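Trichothecene 3-O-acetyltransferase (Gibberella zeae, PDB 3B2S) probably transfers an acetyl group from acetyl-coenzyme A to the 3-hydroxyl of trichothecene toxins such as deoxynivalenol. Local coordinates at residues D209-K214 with V363-D368; D216-D221 with D368-T373; E288-V293 with M312-S317. All coordinates share one frame; numbering follows the deposited sequence.

Interaction 1. Residues D209-K214 with V363-D368. With B2S ((3alpha,7alpha)-3,7,15-trihydroxy-12,13-epoxytrichothec-9-en-8-one), chain E.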
loop_
_atom_site.group_PDB
_atom_site.type_symbol
_atom_site.label_atom_id
_atom_site.label_comp_id
_atom_site.label_asym_id
_atom_site.label_seq_id
_atom_site.Cartn_x
_atom_site.Cartn_y
_atom_site.Cartn_z
ATOM N N ASP A 209 -8.409 18.655 7.601
ATOM C CA ASP A 209 -8.792 17.990 8.836
ATOM C C ASP A 209 -8.087 16.643 8.935
ATOM O O ASP A 209 -8.038 15.898 7.937
ATOM C CB ASP A 209 -10.312 17.722 8.846
ATOM C CG ASP A 209 -11.135 18.953 9.166
ATOM O OD1 ASP A 209 -10.572 20.024 9.500
ATOM O OD2 ASP A 209 -12.367 18.829 9.059
ATOM N N HIS A 210 -7.601 16.312 10.139
ATOM C CA HIS A 210 -6.945 15.032 10.431
ATOM C C HIS A 210 -5.581 14.840 9.751
ATOM O O HIS A 210 -5.044 13.740 9.781
ATOM C CB HIS A 210 -7.875 13.850 10.076
ATOM C CG HIS A 210 -9.269 14.053 10.552
ATOM N ND1 HIS A 210 -9.583 14.092 11.894
ATOM C CD2 HIS A 210 -10.420 14.305 9.881
ATOM C CE1 HIS A 210 -10.877 14.342 12.024
ATOM N NE2 HIS A 210 -11.408 14.465 10.821
ATOM N N GLN A 211 -5.018 15.905 9.163
ATOM C CA GLN A 211 -3.774 15.759 8.371
ATOM C C GLN A 211 -2.611 16.643 8.859
ATOM O O GLN A 211 -1.503 16.604 8.300
ATOM C CB GLN A 211 -4.065 16.002 6.889
ATOM C CG GLN A 211 -5.100 14.996 6.384
ATOM C CD GLN A 211 -5.354 15.064 4.921
ATOM O OE1 GLN A 211 -5.489 16.149 4.361
ATOM N NE2 GLN A 211 -5.481 13.872 4.273
ATOM N N ILE A 212 -2.869 17.421 9.910
ATOM C CA ILE A 212 -1.808 18.231 10.524
ATOM C C ILE A 212 -1.691 17.861 12.005
ATOM O O ILE A 212 -2.688 17.903 12.742
ATOM C CB ILE A 212 -2.057 19.734 10.351
ATOM C CG1 ILE A 212 -2.204 20.070 8.867
ATOM C CG2 ILE A 212 -0.876 20.552 10.936
ATOM C CD1 ILE A 212 -2.999 21.307 8.644
ATOM N N VAL A 213 -0.480 17.492 12.419
ATOM C CA VAL A 213 -0.218 17.061 13.780
ATOM C C VAL A 213 -0.320 18.309 14.651
ATOM O O VAL A 213 0.082 19.410 14.233
ATOM C CB VAL A 213 1.163 16.358 13.897
ATOM C CG1 VAL A 213 1.488 16.008 15.329
ATOM C CG2 VAL A 213 1.176 15.090 13.058
ATOM N N LYS A 214 -0.941 18.148 15.817
ATOM C CA LYS A 214 -1.036 19.229 16.801
ATOM C C LYS A 214 -0.470 18.701 18.116
ATOM O O LYS A 214 -0.531 17.503 18.376
ATOM C CB LYS A 214 -2.489 19.688 16.966
ATOM C CG LYS A 214 -3.028 20.539 15.813
ATOM C CD LYS A 214 -4.449 21.027 16.077
ATOM C CE LYS A 214 -5.496 19.934 15.826
ATOM N NZ LYS A 214 -6.874 20.395 16.233
ATOM N N VAL A 363 2.803 17.510 8.641
ATOM C CA VAL A 363 1.704 17.032 7.780
ATOM C C VAL A 363 1.817 15.508 7.693
ATOM O O VAL A 363 2.913 14.963 7.448
ATOM C CB VAL A 363 1.734 17.692 6.381
ATOM C CG1 VAL A 363 0.456 17.356 5.583
ATOM C CG2 VAL A 363 1.886 19.214 6.509
ATOM N N SER A 364 0.690 14.833 7.934
ATOM C CA SER A 364 0.633 13.375 7.941
ATOM C C SER A 364 -0.754 12.892 7.538
ATOM O O SER A 364 -1.762 13.391 8.041
ATOM C CB SER A 364 0.943 12.828 9.341
ATOM O OG SER A 364 0.814 11.412 9.368
ATOM N N LEU A 365 -0.797 11.897 6.655
ATOM C CA LEU A 365 -2.059 11.219 6.342
ATOM C C LEU A 365 -2.715 10.491 7.547
ATOM O O LEU A 365 -3.884 10.084 7.470
ATOM C CB LEU A 365 -1.829 10.225 5.204
ATOM C CG LEU A 365 -1.468 10.826 3.836
ATOM C CD1 LEU A 365 -1.346 9.702 2.816
ATOM C CD2 LEU A 365 -2.504 11.853 3.358
ATOM N N THR A 366 -1.964 10.313 8.637
ATOM C CA THR A 366 -2.499 9.716 9.856
ATOM C C THR A 366 -2.126 10.608 11.067
ATOM O O THR A 366 -1.804 10.117 12.152
ATOM C CB THR A 366 -2.014 8.264 10.066
ATOM O OG1 THR A 366 -0.588 8.250 10.047
ATOM C CG2 THR A 366 -2.510 7.331 8.930
ATOM N N ALA A 367 -2.218 11.918 10.854
ATOM C CA ALA A 367 -1.833 12.923 11.853
ATOM C C ALA A 367 -2.528 12.774 13.195
ATOM O O ALA A 367 -1.909 13.042 14.238
ATOM C CB ALA A 367 -2.059 14.337 11.320
ATOM N N ASP A 368 -3.804 12.376 13.193
ATOM C CA ASP A 368 -4.494 12.224 14.464
ATOM C C ASP A 368 -5.039 10.829 14.748
ATOM O O ASP A 368 -5.924 10.687 15.582
ATOM C CB ASP A 368 -5.572 13.295 14.664
ATOM C CG ASP A 368 -6.751 13.146 13.711
ATOM O OD1 ASP A 368 -6.814 12.133 12.976
ATOM O OD2 ASP A 368 -7.611 14.058 13.697
HETATM C C13 B2S E . -2.098 3.589 5.493
HETATM O O2 B2S E . -2.529 4.273 4.241
HETATM C C12 B2S E . -1.115 3.940 4.387
HETATM C C5 B2S E . -0.109 5.103 4.418
HETATM C C14 B2S E . -0.700 6.419 4.991
HETATM C C4 B2S E . 0.143 5.217 2.878
HETATM C C3 B2S E . -0.353 3.878 2.249
HETATM O O3 B2S E . 0.640 3.269 1.391
HETATM C C2 B2S E . -0.568 2.935 3.436
HETATM O O1 B2S E . 0.736 2.379 3.832
HETATM C C11 B2S E . 1.565 3.179 4.792
HETATM C C10 B2S E . 2.866 2.651 5.032
HETATM C C9 B2S E . 3.239 2.877 6.371
HETATM C C16 B2S E . 4.581 2.354 6.909
HETATM C C8 B2S E . 2.364 3.623 7.200
HETATM O O5 B2S E . 2.665 3.862 8.376
HETATM C C7 B2S E . 0.996 4.164 6.636
HETATM O O4 B2S E . 0.390 5.188 7.440
HETATM C C6 B2S E . 1.181 4.635 5.166
HETATM C C15 B2S E . 2.336 5.669 5.057
HETATM O O6 B2S E . 2.815 5.920 6.396
HETATM O O HOH W 1 -5.238 11.138 10.962
HETATM O O HOH W 2 -1.972 15.338 16.085
#
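H210 and D368 meet ring edge to carboxylate. ND1 gives its hydrogen to OD2 of D368 over 2.7 Å, in a nearly straight bond of 164°. OD2 lies close to the imidazole plane and accepts the bond with its syn lone pair, on the side of OD1. The carboxylate meets the edge of the ring, its own plane turned 56° from it. With chi1 at 68°, D368 tucks its carboxylate between its own backbone N and carbonyl carbon, where it comes up against H210. On the backbone side of this pair, a water accepts from D368 N and donates to H210 O, tying the two residues a second time.

The methyl of A367 pushes into the bend of the chain at 210-213. Its CB sits 3.4 Å from both H210 O and the carbonyl carbon of Q211, and CG2 of V213 closes over it at 3.7 Å. Farther along, the backbones join at a single bridge between I212 and V363, beside which S364 N donates to Q211 O at 2.8 Å. Q211 itself reaches out with an extended chain. Its NE2 passes CD2 of L365 at 3.7 Å, but its polar partners are N311 and the hydroxyl of Y314.

S364 OG accepts from T366 N at 3.1 Å, making an ST turn, and also pairs with D221. This turn presents L365 and T366 to the bound trichothecene: CB of L365 lies 4.0 Å from its C14 methyl, and CG2 of T366 is near O4. The contact thus joins two irregular loops, one of which lines a wall of the toxin site with its ST turn and is tied behind by a histidine-carboxylate hydrogen bond.

Interaction 2. Residues D216-D221 with D368-T373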
loop_
_atom_site.group_PDB
_atom_site.type_symbol
_atom_site.label_atom_id
_atom_site.label_comp_id
_atom_site.label_asym_id
_atom_site.label_seq_id
_atom_site.Cartn_x
_atom_site.Cartn_y
_atom_site.Cartn_z
ATOM N N ASP A 216 -1.427 18.666 21.117
ATOM C CA ASP A 216 -2.342 18.008 22.070
ATOM C C ASP A 216 -3.119 16.810 21.506
ATOM O O ASP A 216 -4.064 16.320 22.154
ATOM C CB ASP A 216 -3.297 19.013 22.725
ATOM C CG ASP A 216 -4.088 19.825 21.723
ATOM O OD1 ASP A 216 -3.900 19.652 20.492
ATOM O OD2 ASP A 216 -4.906 20.667 22.173
ATOM N N VAL A 217 -2.723 16.335 20.316
ATOM C CA VAL A 217 -3.441 15.246 19.675
ATOM C C VAL A 217 -2.479 14.124 19.280
ATOM O O VAL A 217 -1.507 14.358 18.551
ATOM C CB VAL A 217 -4.301 15.756 18.463
ATOM C CG1 VAL A 217 -5.183 14.659 17.919
ATOM C CG2 VAL A 217 -5.167 16.953 18.862
ATOM N N ALA A 218 -2.757 12.909 19.766
ATOM C CA ALA A 218 -1.990 11.704 19.418
ATOM C C ALA A 218 -2.139 11.338 17.930
ATOM O O ALA A 218 -3.203 11.545 17.349
ATOM C CB ALA A 218 -2.435 10.527 20.286
ATOM N N GLY A 219 -1.075 10.783 17.337
ATOM C CA GLY A 219 -1.037 10.432 15.904
ATOM C C GLY A 219 0.351 10.578 15.270
ATOM O O GLY A 219 1.347 10.691 15.985
ATOM N N GLY A 220 0.426 10.565 13.935
ATOM C CA GLY A 220 1.712 10.674 13.228
ATOM C C GLY A 220 1.984 9.503 12.285
ATOM O O GLY A 220 1.100 8.661 12.057
ATOM N N ASP A 221 3.208 9.453 11.744
ATOM C CA ASP A 221 3.585 8.481 10.703
ATOM C C ASP A 221 4.221 7.216 11.268
ATOM O O ASP A 221 5.109 7.300 12.116
ATOM C CB ASP A 221 4.548 9.116 9.681
ATOM C CG ASP A 221 3.917 10.273 8.914
ATOM O OD1 ASP A 221 2.767 10.155 8.435
ATOM O OD2 ASP A 221 4.585 11.309 8.778
ATOM N N ASP A 368 -3.804 12.376 13.193
ATOM C CA ASP A 368 -4.494 12.224 14.464
ATOM C C ASP A 368 -5.039 10.829 14.748
ATOM O O ASP A 368 -5.924 10.687 15.582
ATOM C CB ASP A 368 -5.572 13.295 14.664
ATOM C CG ASP A 368 -6.751 13.146 13.711
ATOM O OD1 ASP A 368 -6.814 12.133 12.976
ATOM O OD2 ASP A 368 -7.611 14.058 13.697
ATOM N N ALA A 369 -4.488 9.814 14.082
ATOM C CA ALA A 369 -4.935 8.429 14.284
ATOM C C ALA A 369 -4.203 7.832 15.470
ATOM O O ALA A 369 -3.022 7.486 15.370
ATOM C CB ALA A 369 -4.694 7.579 13.036
ATOM N N ASP A 370 -4.900 7.729 16.596
ATOM C CA ASP A 370 -4.372 7.082 17.786
ATOM C C ASP A 370 -4.292 5.575 17.493
ATOM O O ASP A 370 -5.314 4.933 17.257
ATOM C CB ASP A 370 -5.295 7.404 18.975
ATOM C CG ASP A 370 -4.807 6.834 20.303
ATOM O OD1 ASP A 370 -4.142 5.771 20.333
ATOM O OD2 ASP A 370 -5.141 7.457 21.342
ATOM N N PRO A 371 -3.075 4.998 17.501
ATOM C CA PRO A 371 -2.914 3.575 17.163
ATOM C C PRO A 371 -3.728 2.583 17.988
ATOM O O PRO A 371 -4.104 1.522 17.479
ATOM C CB PRO A 371 -1.419 3.333 17.367
ATOM C CG PRO A 371 -0.780 4.684 17.201
ATOM C CD PRO A 371 -1.778 5.648 17.780
ATOM N N SER A 372 -4.013 2.921 19.243
ATOM C CA SER A 372 -4.725 2.022 20.133
ATOM C C SER A 372 -6.174 1.792 19.671
ATOM O O SER A 372 -6.721 0.702 19.842
ATOM C CB SER A 372 -4.721 2.602 21.557
ATOM O OG SER A 372 -5.628 1.892 22.385
ATOM N N THR A 373 -6.779 2.811 19.076
ATOM C CA THR A 373 -8.215 2.760 18.777
ATOM C C THR A 373 -8.563 2.918 17.299
ATOM O O THR A 373 -9.734 2.780 16.926
ATOM C CB THR A 373 -8.961 3.809 19.596
ATOM O OG1 THR A 373 -8.393 5.109 19.350
ATOM C CG2 THR A 373 -8.834 3.478 21.103
HETATM O O HOH W 3 -0.662 7.195 13.916
#
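A218 and G219 run across D368 and A369 with the backbones almost touching, the CA atoms of G219 and D368 being 4.2 Å apart. No direct hydrogen bond joins the two segments. Instead, CA-H groups point at carbonyls in both directions: D368 CA lies 3.2 Å from A218 O, and G219 CA lies 3.6 Å from A369 O. A water finishes the job, donating to G220 O at 3.0 Å and to A369 O at 2.8 Å. G219, with phi 147° and psi -166°, takes a conformation open chiefly to glycine, and having no side chain it can press directly against the D368 backbone. G220 is similarly extended, and its carbonyl also receives the hydroxyl of T366.

Side chains add little. V217 and D368 lie side by side and point the same way; CG1 of V217, anti to its own N, rests on D368 CB at 3.6 Å. The carboxylate beyond that CB leads away to H210. The methyl of A218 comes near D370 OD2, a loose contact at the surface.

Past the crossing, D370 organises its own loop. OD1 accepts from S372 N at 3.1 Å, reached on the anti side and somewhat out of the carboxylate plane, while D370 O takes the backbone N of T373. P371 lies within this bend, and its carbonyl is held by S410. What results is a surface crossing of two loops at G219, with G220 joined through a water, followed by an Asx turn within a beta turn that leads the chain into strand 375-379.

Interaction 3. Residues E288-V293 with M312-S317; sequences EFCRAV and MTYHNS. With COA (coenzyme A), chain D; B2S ((3alpha,7alpha)-3,7,15-trihydroxy-12,13-epoxytrichothec-9-en-8-one), chain E.
E288 stretches out with chi1 at -171°, its extended chain running alongside N316 so that OE2 comes to ND2 at 3.1 Å. The amide hydrogen meets the carboxylate on its anti side, above its plane. M312 does the reverse: chi2 of -69° and chi3 of -77° curl it back over the neighbouring strand, setting SD 3.8 Å from A292 CB and the CE methyl 3.7 Å from C290 CB. From there CE reaches the epoxide oxygen O2 of the trichothecene at 3.6 Å. On the same face, the sulfur of C290 lies at the edge of the Y314 ring, 3.8 Å from CD2.

Underneath runs regular antiparallel pairing, with two-way backbone bonds between F289 and H315 and between R291 and T313; H315 ND1 adds a weak bond to F289 O. On the opposite face, a water accepts from R291 NH1 at 3.0 Å and also hydrogen-bonds T313 OG1. The guanidinium lies flat beneath the CDP methyl of coenzyme A, 4.1 Å above its plane, and is salt-bridged to D262 and D263.

Chemically, M312 and the A292 methyl border the toxin, while on the other face R291, its charge balanced by D262 and D263, packs against the pantetheine arm. E288 OE1 lies very near OD1 of D368, which suggests that the two carboxylates may share a proton.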
loop_
_atom_site.group_PDB
_atom_site.type_symbol
_atom_site.label_atom_id
_atom_site.label_comp_id
_atom_site.label_asym_id
_atom_site.label_seq_id
_atom_site.Cartn_x
_atom_site.Cartn_y
_atom_site.Cartn_z
ATOM N N GLU A 288 -11.191 6.242 15.024
ATOM C CA GLU A 288 -11.112 6.794 13.674
ATOM C C GLU A 288 -10.679 5.724 12.675
ATOM O O GLU A 288 -9.721 5.016 12.914
ATOM C CB GLU A 288 -10.126 7.950 13.618
ATOM C CG GLU A 288 -10.162 8.700 12.289
ATOM C CD GLU A 288 -9.336 9.980 12.340
ATOM O OE1 GLU A 288 -8.190 9.908 12.805
ATOM O OE2 GLU A 288 -9.817 11.039 11.900
ATOM N N PHE A 289 -11.384 5.641 11.548
ATOM C CA PHE A 289 -10.961 4.815 10.430
ATOM C C PHE A 289 -10.338 5.776 9.427
ATOM O O PHE A 289 -10.942 6.784 9.071
ATOM C CB PHE A 289 -12.173 4.096 9.803
ATOM C CG PHE A 289 -11.805 2.952 8.871
ATOM C CD1 PHE A 289 -11.931 1.623 9.297
ATOM C CD2 PHE A 289 -11.358 3.204 7.565
ATOM C CE1 PHE A 289 -11.628 0.543 8.438
ATOM C CE2 PHE A 289 -11.027 2.130 6.690
ATOM C CZ PHE A 289 -11.176 0.798 7.131
ATOM N N CYS A 290 -9.102 5.476 9.024
ATOM C CA CYS A 290 -8.383 6.210 8.001
ATOM C C CYS A 290 -8.259 5.280 6.790
ATOM O O CYS A 290 -7.607 4.236 6.875
ATOM C CB CYS A 290 -6.982 6.574 8.489
ATOM S SG CYS A 290 -7.008 7.480 10.089
ATOM N N ARG A 291 -8.871 5.666 5.678
ATOM C CA ARG A 291 -8.946 4.769 4.532
ATOM C C ARG A 291 -8.229 5.377 3.324
ATOM O O ARG A 291 -8.577 6.465 2.900
ATOM C CB ARG A 291 -10.408 4.489 4.183
ATOM C CG ARG A 291 -10.568 3.414 3.069
ATOM C CD ARG A 291 -11.999 3.450 2.531
ATOM N NE ARG A 291 -12.348 2.206 1.815
ATOM C CZ ARG A 291 -13.557 1.972 1.294
ATOM N NH1 ARG A 291 -14.502 2.910 1.371
ATOM N NH2 ARG A 291 -13.818 0.811 0.703
ATOM N N ALA A 292 -7.247 4.666 2.769
ATOM C CA ALA A 292 -6.500 5.208 1.616
ATOM C C ALA A 292 -7.366 5.138 0.365
ATOM O O ALA A 292 -8.097 4.144 0.153
ATOM C CB ALA A 292 -5.153 4.455 1.390
ATOM N N VAL A 293 -7.293 6.192 -0.449
ATOM C CA VAL A 293 -8.122 6.306 -1.639
ATOM C C VAL A 293 -7.231 6.854 -2.775
ATOM O O VAL A 293 -6.526 7.836 -2.595
ATOM C CB VAL A 293 -9.315 7.266 -1.395
ATOM C CG1 VAL A 293 -10.200 7.418 -2.684
ATOM C CG2 VAL A 293 -10.198 6.747 -0.249
ATOM N N MET A 312 -6.663 10.120 1.881
ATOM C CA MET A 312 -7.400 9.258 2.799
ATOM C C MET A 312 -8.814 9.810 2.952
ATOM O O MET A 312 -9.058 10.992 2.668
ATOM C CB MET A 312 -6.769 9.273 4.189
ATOM C CG MET A 312 -5.272 9.064 4.230
ATOM S SD MET A 312 -4.740 7.421 3.779
ATOM C CE MET A 312 -5.134 6.508 5.282
ATOM N N THR A 313 -9.737 8.962 3.409
ATOM C CA THR A 313 -11.002 9.478 3.949
ATOM C C THR A 313 -10.981 9.117 5.421
ATOM O O THR A 313 -10.408 8.088 5.788
ATOM C CB THR A 313 -12.269 8.877 3.263
ATOM O OG1 THR A 313 -12.270 7.453 3.379
ATOM C CG2 THR A 313 -12.343 9.282 1.796
ATOM N N TYR A 314 -11.568 9.983 6.253
ATOM C CA TYR A 314 -11.545 9.836 7.729
ATOM C C TYR A 314 -12.982 9.696 8.212
ATOM O O TYR A 314 -13.874 10.379 7.695
ATOM C CB TYR A 314 -10.899 11.064 8.399
ATOM C CG TYR A 314 -9.487 11.278 7.888
ATOM C CD1 TYR A 314 -9.235 12.180 6.851
ATOM C CD2 TYR A 314 -8.427 10.514 8.379
ATOM C CE1 TYR A 314 -7.924 12.344 6.337
ATOM C CE2 TYR A 314 -7.110 10.669 7.881
ATOM C CZ TYR A 314 -6.884 11.567 6.846
ATOM O OH TYR A 314 -5.601 11.710 6.337
ATOM N N HIS A 315 -13.163 8.807 9.184
ATOM C CA HIS A 315 -14.465 8.408 9.736
ATOM C C HIS A 315 -14.327 8.287 11.249
ATOM O O HIS A 315 -13.612 7.428 11.743
ATOM C CB HIS A 315 -14.867 7.058 9.132
ATOM C CG HIS A 315 -14.826 7.066 7.635
ATOM N ND1 HIS A 315 -13.683 6.766 6.915
ATOM C CD2 HIS A 315 -15.747 7.457 6.728
ATOM C CE1 HIS A 315 -13.928 6.923 5.624
ATOM N NE2 HIS A 315 -15.165 7.357 5.486
ATOM N N ASN A 316 -15.038 9.148 11.976
ATOM C CA ASN A 316 -14.913 9.200 13.425
ATOM C C ASN A 316 -16.208 8.819 14.126
ATOM O O ASN A 316 -17.276 9.288 13.751
ATOM C CB ASN A 316 -14.466 10.597 13.839
ATOM C CG ASN A 316 -13.030 10.862 13.461
ATOM O OD1 ASN A 316 -12.119 10.413 14.150
ATOM N ND2 ASN A 316 -12.820 11.567 12.343
ATOM N N SER A 317 -16.078 7.950 15.124
ATOM C CA SER A 317 -17.202 7.416 15.890
ATOM C C SER A 317 -16.674 6.990 17.262
ATOM O O SER A 317 -15.643 7.502 17.717
ATOM C CB SER A 317 -17.793 6.222 15.143
ATOM O OG SER A 317 -19.023 5.794 15.696
HETATM N N1A COA D . -25.338 -0.093 -8.279
HETATM C C2A COA D . -24.763 -1.007 -7.407
HETATM N N3A COA D . -23.384 -1.046 -7.286
HETATM C C4A COA D . -22.611 -0.191 -8.026
HETATM C C5A COA D . -23.183 0.719 -8.919
HETATM C C6A COA D . -24.577 0.768 -9.053
HETATM N N6A COA D . -25.127 1.328 -10.140
HETATM N N7A COA D . -22.175 1.416 -9.509
HETATM C C8A COA D . -20.991 0.971 -9.019
HETATM N N9A COA D . -21.251 -0.025 -8.103
HETATM C C1B COA D . -20.280 -0.810 -7.319
HETATM C C2B COA D . -19.495 -1.793 -8.184
HETATM O O2B COA D . -20.238 -2.969 -8.440
HETATM C C3B COA D . -18.268 -2.022 -7.318
HETATM O O3B COA D . -18.583 -2.907 -6.268
HETATM P P3B COA D . -18.020 -4.408 -6.228
HETATM O O7A COA D . -18.541 -5.212 -7.404
HETATM O O8A COA D . -16.502 -4.384 -6.303
HETATM O O9A COA D . -18.514 -5.039 -4.950
HETATM C C4B COA D . -18.079 -0.684 -6.630
HETATM O O4B COA D . -19.318 0.003 -6.667
HETATM C C5B COA D . -16.969 0.152 -7.251
HETATM O O5B COA D . -16.794 1.217 -6.349
HETATM P P1A COA D . -15.363 1.939 -6.179
HETATM O O1A COA D . -15.477 2.965 -5.068
HETATM O O2A COA D . -14.958 2.594 -7.498
HETATM O O3A COA D . -14.305 0.754 -5.861
HETATM P P2A COA D . -14.082 -0.005 -4.454
HETATM O O4A COA D . -13.826 -1.460 -4.803
HETATM O O5A COA D . -15.219 0.236 -3.474
HETATM O O6A COA D . -12.724 0.627 -3.805
HETATM C CBP COA D . -11.334 2.298 -2.697
HETATM C CCP COA D . -12.747 1.772 -2.960
HETATM C CDP COA D . -11.498 3.640 -1.990
HETATM C CEP COA D . -10.640 1.337 -1.747
HETATM C CAP COA D . -10.533 2.395 -4.029
HETATM O OAP COA D . -11.240 3.120 -5.023
HETATM C C9P COA D . -9.125 2.964 -3.967
HETATM O O9P COA D . -8.984 4.332 -4.174
HETATM N N8P COA D . -8.063 2.171 -3.758
HETATM C C7P COA D . -6.931 2.548 -2.901
HETATM C C6P COA D . -5.751 3.132 -3.688
HETATM C C5P COA D . -4.439 2.968 -2.969
HETATM O O5P COA D . -4.421 2.423 -1.857
HETATM N N4P COA D . -3.337 3.419 -3.592
HETATM C C13 B2S E . -2.098 3.589 5.493
HETATM O O2 B2S E . -2.529 4.273 4.241
HETATM C C12 B2S E . -1.115 3.940 4.387
HETATM C C5 B2S E . -0.109 5.103 4.418
HETATM C C14 B2S E . -0.700 6.419 4.991
HETATM C C4 B2S E . 0.143 5.217 2.878
HETATM C C3 B2S E . -0.353 3.878 2.249
HETATM O O3 B2S E . 0.640 3.269 1.391
HETATM C C2 B2S E . -0.568 2.935 3.436
HETATM O O1 B2S E . 0.736 2.379 3.832
HETATM C C11 B2S E . 1.565 3.179 4.792
HETATM C C10 B2S E . 2.866 2.651 5.032
HETATM C C9 B2S E . 3.239 2.877 6.371
HETATM C C16 B2S E . 4.581 2.354 6.909
HETATM C C8 B2S E . 2.364 3.623 7.200
HETATM O O5 B2S E . 2.665 3.862 8.376
HETATM C C7 B2S E . 0.996 4.164 6.636
HETATM O O4 B2S E . 0.390 5.188 7.440
HETATM C C6 B2S E . 1.181 4.635 5.166
HETATM C C15 B2S E . 2.336 5.669 5.057
HETATM O O6 B2S E . 2.815 5.920 6.396
HETATM O O HOH W 4 -14.231 5.771 2.093
#

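Interactions 1 and 2 hold the same two loops together and share D368, which turns its carboxylate to H210 in one and its backbone to A218 and G219 in the other. Interaction 1 is buried and has direct hydrogen bonds, from side chain and backbone, besides waters; interaction 2, at the surface, has no direct one and relies on CA-H contacts and a water. S364 and T366 bond to D221 and G220, knitting the two together. Interaction 3 is core strand pairing at the edge of the seven-stranded sheet, nested in sequence between the loop segments. Y314 OH meets L365 O there, joining sheet to loop, and interactions 1 and 3 both touch the trichothecene.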